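Long-range contact in Vv2_1132 (PDB 5Y9S), which is a LysR-type transcriptional regulator that assembles as a tetramer and probably controls gene expression by binding DNA in response to a small-molecule effector: residues H178-L190 with A242-I256. Numbering follows the deposited sequence.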
loop_
_atom_site.group_PDB
_atom_site.type_symbol
_atom_site.label_atom_id
_atom_site.label_comp_id
_atom_site.label_asym_id
_atom_site.label_seq_id
_atom_site.Cartn_x
_atom_site.Cartn_y
_atom_site.Cartn_z
ATOM N N HIS D 178 39.474 22.915 -0.031
ATOM C CA HIS D 178 39.634 24.036 -0.938
ATOM C C HIS D 178 38.959 25.249 -0.327
ATOM O O HIS D 178 37.857 25.141 0.217
ATOM C CB HIS D 178 39.014 23.723 -2.299
ATOM C CG HIS D 178 39.720 24.361 -3.443
ATOM N ND1 HIS D 178 39.379 24.114 -4.752
ATOM C CD2 HIS D 178 40.752 25.236 -3.478
ATOM C CE1 HIS D 178 40.168 24.811 -5.549
ATOM N NE2 HIS D 178 41.009 25.503 -4.801
ATOM N N SER D 179 39.644 26.385 -0.398
ATOM C CA SER D 179 39.084 27.689 -0.075
ATOM C C SER D 179 39.155 28.546 -1.329
ATOM O O SER D 179 40.174 28.545 -2.030
ATOM C CB SER D 179 39.832 28.356 1.084
ATOM O OG SER D 179 39.322 27.941 2.340
ATOM N N GLU D 180 38.075 29.256 -1.622
ATOM C CA GLU D 180 37.968 30.008 -2.864
ATOM C C GLU D 180 36.862 31.034 -2.688
ATOM O O GLU D 180 36.323 31.211 -1.590
ATOM C CB GLU D 180 37.678 29.083 -4.051
ATOM C CG GLU D 180 36.326 28.388 -3.947
ATOM C CD GLU D 180 36.006 27.514 -5.159
ATOM O OE1 GLU D 180 35.130 26.619 -5.050
ATOM O OE2 GLU D 180 36.633 27.714 -6.220
ATOM N N LYS D 181 36.511 31.708 -3.775
ATOM C CA LYS D 181 35.452 32.698 -3.757
ATOM C C LYS D 181 34.349 32.295 -4.727
ATOM O O LYS D 181 34.569 31.538 -5.686
ATOM C CB LYS D 181 35.988 34.095 -4.111
ATOM C CG LYS D 181 37.276 34.520 -3.360
ATOM C CD LYS D 181 36.966 35.209 -2.023
ATOM C CE LYS D 181 38.067 36.188 -1.599
ATOM N NZ LYS D 181 37.561 37.595 -1.543
ATOM N N VAL D 182 33.152 32.781 -4.445
ATOM C CA VAL D 182 32.036 32.712 -5.370
ATOM C C VAL D 182 31.979 34.050 -6.096
ATOM O O VAL D 182 31.769 35.091 -5.471
ATOM C CB VAL D 182 30.720 32.410 -4.638
ATOM C CG1 VAL D 182 29.555 32.625 -5.574
ATOM C CG2 VAL D 182 30.738 30.978 -4.076
ATOM N N VAL D 183 32.194 34.040 -7.406
ATOM C CA VAL D 183 32.411 35.296 -8.131
ATOM C C VAL D 183 31.331 35.543 -9.168
ATOM O O VAL D 183 30.765 34.590 -9.712
ATOM C CB VAL D 183 33.792 35.315 -8.790
ATOM C CG1 VAL D 183 34.865 35.107 -7.720
ATOM C CG2 VAL D 183 33.869 34.260 -9.905
ATOM N N PRO D 184 30.992 36.797 -9.450
ATOM C CA PRO D 184 30.033 37.078 -10.527
ATOM C C PRO D 184 30.739 37.004 -11.874
ATOM O O PRO D 184 31.800 37.606 -12.061
ATOM C CB PRO D 184 29.560 38.499 -10.218
ATOM C CG PRO D 184 30.755 39.132 -9.535
ATOM C CD PRO D 184 31.443 38.024 -8.765
ATOM N N VAL D 185 30.157 36.251 -12.809
ATOM C CA VAL D 185 30.719 36.087 -14.144
ATOM C C VAL D 185 29.687 36.477 -15.191
ATOM O O VAL D 185 28.476 36.458 -14.946
ATOM C CB VAL D 185 31.197 34.646 -14.417
ATOM C CG1 VAL D 185 32.412 34.306 -13.542
ATOM C CG2 VAL D 185 30.031 33.664 -14.237
ATOM N N VAL D 186 30.196 36.800 -16.384
ATOM C CA VAL D 186 29.370 37.288 -17.484
ATOM C C VAL D 186 30.082 36.986 -18.792
ATOM O O VAL D 186 31.313 36.910 -18.843
ATOM C CB VAL D 186 29.081 38.804 -17.324
ATOM C CG1 VAL D 186 30.330 39.609 -17.517
ATOM C CG2 VAL D 186 27.999 39.249 -18.282
ATOM N N ALA D 187 29.302 36.811 -19.857
ATOM C CA ALA D 187 29.899 36.631 -21.171
ATOM C C ALA D 187 30.592 37.929 -21.591
ATOM O O ALA D 187 30.130 39.020 -21.242
ATOM C CB ALA D 187 28.840 36.221 -22.199
ATOM N N PRO D 188 31.719 37.844 -22.302
ATOM C CA PRO D 188 32.469 39.072 -22.621
ATOM C C PRO D 188 31.657 40.107 -23.375
ATOM O O PRO D 188 31.831 41.310 -23.144
ATOM C CB PRO D 188 33.641 38.546 -23.457
ATOM C CG PRO D 188 33.841 37.147 -22.960
ATOM C CD PRO D 188 32.457 36.629 -22.687
ATOM N N ARG D 189 30.761 39.680 -24.263
ATOM C CA ARG D 189 30.041 40.666 -25.063
ATOM C C ARG D 189 29.168 41.571 -24.191
ATOM O O ARG D 189 29.046 42.771 -24.468
ATOM C CB ARG D 189 29.229 39.950 -26.142
ATOM C CG ARG D 189 27.782 39.770 -25.828
ATOM C CD ARG D 189 27.247 38.481 -26.409
ATOM N NE ARG D 189 25.805 38.439 -26.236
ATOM C CZ ARG D 189 25.086 37.326 -26.276
ATOM N NH1 ARG D 189 23.769 37.383 -26.094
ATOM N NH2 ARG D 189 25.686 36.159 -26.500
ATOM N N LEU D 190 28.619 41.032 -23.102
ATOM C CA LEU D 190 27.733 41.736 -22.186
ATOM C C LEU D 190 28.453 42.628 -21.184
ATOM O O LEU D 190 27.773 43.331 -20.423
ATOM C CB LEU D 190 26.905 40.730 -21.404
ATOM C CG LEU D 190 25.454 40.572 -21.813
ATOM C CD1 LEU D 190 24.772 39.676 -20.822
ATOM C CD2 LEU D 190 24.808 41.931 -21.835
ATOM N N ALA D 242 25.395 31.527 -18.622
ATOM C CA ALA D 242 26.183 32.752 -18.614
ATOM C C ALA D 242 27.028 32.863 -19.878
ATOM O O ALA D 242 27.176 33.957 -20.444
ATOM C CB ALA D 242 27.048 32.809 -17.359
ATOM N N ILE D 243 27.571 31.735 -20.348
ATOM C CA ILE D 243 28.394 31.771 -21.559
ATOM C C ILE D 243 27.587 32.335 -22.715
ATOM O O ILE D 243 28.093 33.128 -23.519
ATOM C CB ILE D 243 28.928 30.368 -21.897
ATOM C CG1 ILE D 243 29.969 29.899 -20.887
ATOM C CG2 ILE D 243 29.494 30.326 -23.318
ATOM C CD1 ILE D 243 30.505 28.510 -21.229
ATOM N N GLY D 244 26.318 31.933 -22.812
ATOM C CA GLY D 244 25.415 32.409 -23.832
ATOM C C GLY D 244 24.886 33.802 -23.605
ATOM O O GLY D 244 23.999 34.236 -24.342
ATOM N N GLY D 245 25.401 34.524 -22.616
ATOM C CA GLY D 245 25.012 35.909 -22.437
ATOM C C GLY D 245 23.636 36.133 -21.850
ATOM O O GLY D 245 23.099 37.235 -21.984
ATOM N N ALA D 246 23.046 35.129 -21.192
ATOM C CA ALA D 246 21.718 35.299 -20.631
ATOM C C ALA D 246 21.705 36.166 -19.376
ATOM O O ALA D 246 20.621 36.495 -18.878
ATOM C CB ALA D 246 21.118 33.930 -20.341
ATOM N N GLY D 247 22.854 36.576 -18.868
ATOM C CA GLY D 247 22.891 37.390 -17.676
ATOM C C GLY D 247 24.109 37.052 -16.843
ATOM O O GLY D 247 24.996 36.316 -17.270
ATOM N N VAL D 248 24.119 37.599 -15.629
ATOM C CA VAL D 248 25.233 37.457 -14.704
ATOM C C VAL D 248 24.894 36.374 -13.684
ATOM O O VAL D 248 23.760 36.293 -13.188
ATOM C CB VAL D 248 25.546 38.813 -14.033
ATOM C CG1 VAL D 248 24.320 39.355 -13.354
ATOM C CG2 VAL D 248 26.700 38.697 -13.050
ATOM N N ALA D 249 25.866 35.509 -13.411
ATOM C CA ALA D 249 25.759 34.443 -12.422
ATOM C C ALA D 249 26.883 34.574 -11.403
ATOM O O ALA D 249 28.012 34.946 -11.753
ATOM C CB ALA D 249 25.828 33.065 -13.094
ATOM N N TRP D 250 26.566 34.290 -10.137
ATOM C CA TRP D 250 27.575 34.121 -9.091
ATOM C C TRP D 250 27.870 32.628 -8.977
ATOM O O TRP D 250 26.965 31.830 -8.697
ATOM C CB TRP D 250 27.103 34.694 -7.745
ATOM C CG TRP D 250 27.482 36.173 -7.528
ATOM C CD1 TRP D 250 28.490 36.665 -6.735
ATOM C CD2 TRP D 250 26.862 37.315 -8.133
ATOM N NE1 TRP D 250 28.532 38.038 -6.824
ATOM C CE2 TRP D 250 27.535 38.460 -7.665
ATOM C CE3 TRP D 250 25.801 37.478 -9.026
ATOM C CZ2 TRP D 250 27.182 39.750 -8.064
ATOM C CZ3 TRP D 250 25.444 38.769 -9.420
ATOM C CH2 TRP D 250 26.134 39.877 -8.946
ATOM N N VAL D 251 29.122 32.252 -9.225
ATOM C CA VAL D 251 29.516 30.842 -9.278
ATOM C C VAL D 251 30.868 30.673 -8.613
ATOM O O VAL D 251 31.722 31.573 -8.616
ATOM C CB VAL D 251 29.595 30.313 -10.727
ATOM C CG1 VAL D 251 28.232 30.335 -11.394
ATOM C CG2 VAL D 251 30.640 31.100 -11.541
ATOM N N PRO D 252 31.087 29.504 -8.028
ATOM C CA PRO D 252 32.385 29.215 -7.411
ATOM C C PRO D 252 33.489 29.215 -8.454
ATOM O O PRO D 252 33.288 28.780 -9.587
ATOM C CB PRO D 252 32.182 27.820 -6.806
ATOM C CG PRO D 252 30.720 27.723 -6.587
ATOM C CD PRO D 252 30.073 28.494 -7.697
ATOM N N MET D 253 34.664 29.717 -8.059
ATOM C CA MET D 253 35.789 29.737 -8.990
ATOM C C MET D 253 36.062 28.363 -9.573
ATOM O O MET D 253 36.361 28.248 -10.758
ATOM C CB MET D 253 37.071 30.262 -8.317
ATOM C CG MET D 253 37.194 31.768 -8.222
ATOM S SD MET D 253 37.475 32.489 -9.839
ATOM C CE MET D 253 39.016 31.780 -10.360
ATOM N N HIS D 254 35.962 27.301 -8.769
ATOM C CA HIS D 254 36.446 26.012 -9.262
ATOM C C HIS D 254 35.596 25.454 -10.401
ATOM O O HIS D 254 36.035 24.529 -11.099
ATOM C CB HIS D 254 36.532 24.991 -8.118
ATOM C CG HIS D 254 35.224 24.363 -7.760
ATOM N ND1 HIS D 254 34.404 24.858 -6.769
ATOM C CD2 HIS D 254 34.594 23.277 -8.265
ATOM C CE1 HIS D 254 33.324 24.097 -6.675
ATOM N NE2 HIS D 254 33.412 23.135 -7.577
ATOM N N VAL D 255 34.402 26.011 -10.618
ATOM C CA VAL D 255 33.537 25.545 -11.697
ATOM C C VAL D 255 33.861 26.203 -13.033
ATOM O O VAL D 255 33.462 25.678 -14.079
ATOM C CB VAL D 255 32.067 25.764 -11.277
ATOM C CG1 VAL D 255 31.111 25.443 -12.391
ATOM C CG2 VAL D 255 31.747 24.895 -10.069
ATOM N N ILE D 256 34.637 27.292 -13.045
ATOM C CA ILE D 256 34.842 28.077 -14.256
ATOM C C ILE D 256 36.311 28.166 -14.654
ATOM O O ILE D 256 36.676 29.032 -15.451
ATOM C CB ILE D 256 34.254 29.491 -14.100
ATOM C CG1 ILE D 256 34.828 30.135 -12.843
ATOM C CG2 ILE D 256 32.762 29.430 -14.005
ATOM C CD1 ILE D 256 34.547 31.627 -12.702
HETATM O O HOH W 1 26.334 36.314 -19.673
#
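Glu180 reaches across to His254 just beyond the end of an antiparallel strand pair. Its side chain touches Ile279 and Ile281 of strand 277-286; from CB, CG sits between the backbone N and the carbonyl carbon (chi1 64°), and the chain then runs extended toward the start of the turn at 253-255. CD comes to the edge of the His254 imidazole, in its plane. OE1 takes the ring N-H through its syn lone pair, 2.6 Å from His254 ND1, and also touches Pro252 CB; OE2 lies 2.7 Å from His254 N in a weak bond and touches Met253 CB. Held through both oxygens, the carboxylate is nearly coplanar with the ring, the planes 26° apart, and its charge would probably favour a protonated imidazole. Next to it, Met253 N bonds to Lys181 O, extending the ladder in which Val183 pairs with Val251 and Val185 with Ala249, each through two backbone bonds. On one face of the sheet, Pro184 CB sits over the six-membered ring of Trp250, 3.5 Å from its centroid, a CH-pi contact. On the other, Val185 CG1 meets Ile256 CD1 tip to tip at 3.5 Å, and Val185 CG2 rests on Val251 CG2. Past the strands, a water accepts from Ala187 N and donates to Ala242 O and Gly247 O, bridging strand end to helix end, where Gly245 is the C-prime residue of a Schellman motif. Within the periplasmic-binding-protein-like fold of the LysR substrate-binding domain, strand 248-252 lies between strands 172-186 (antiparallel) and 199-205 (parallel), while His254 NE2 bonds to Asn112 OD1 at the end of helix 107-112 and Ile256 packs on Val239 of helix 235-243.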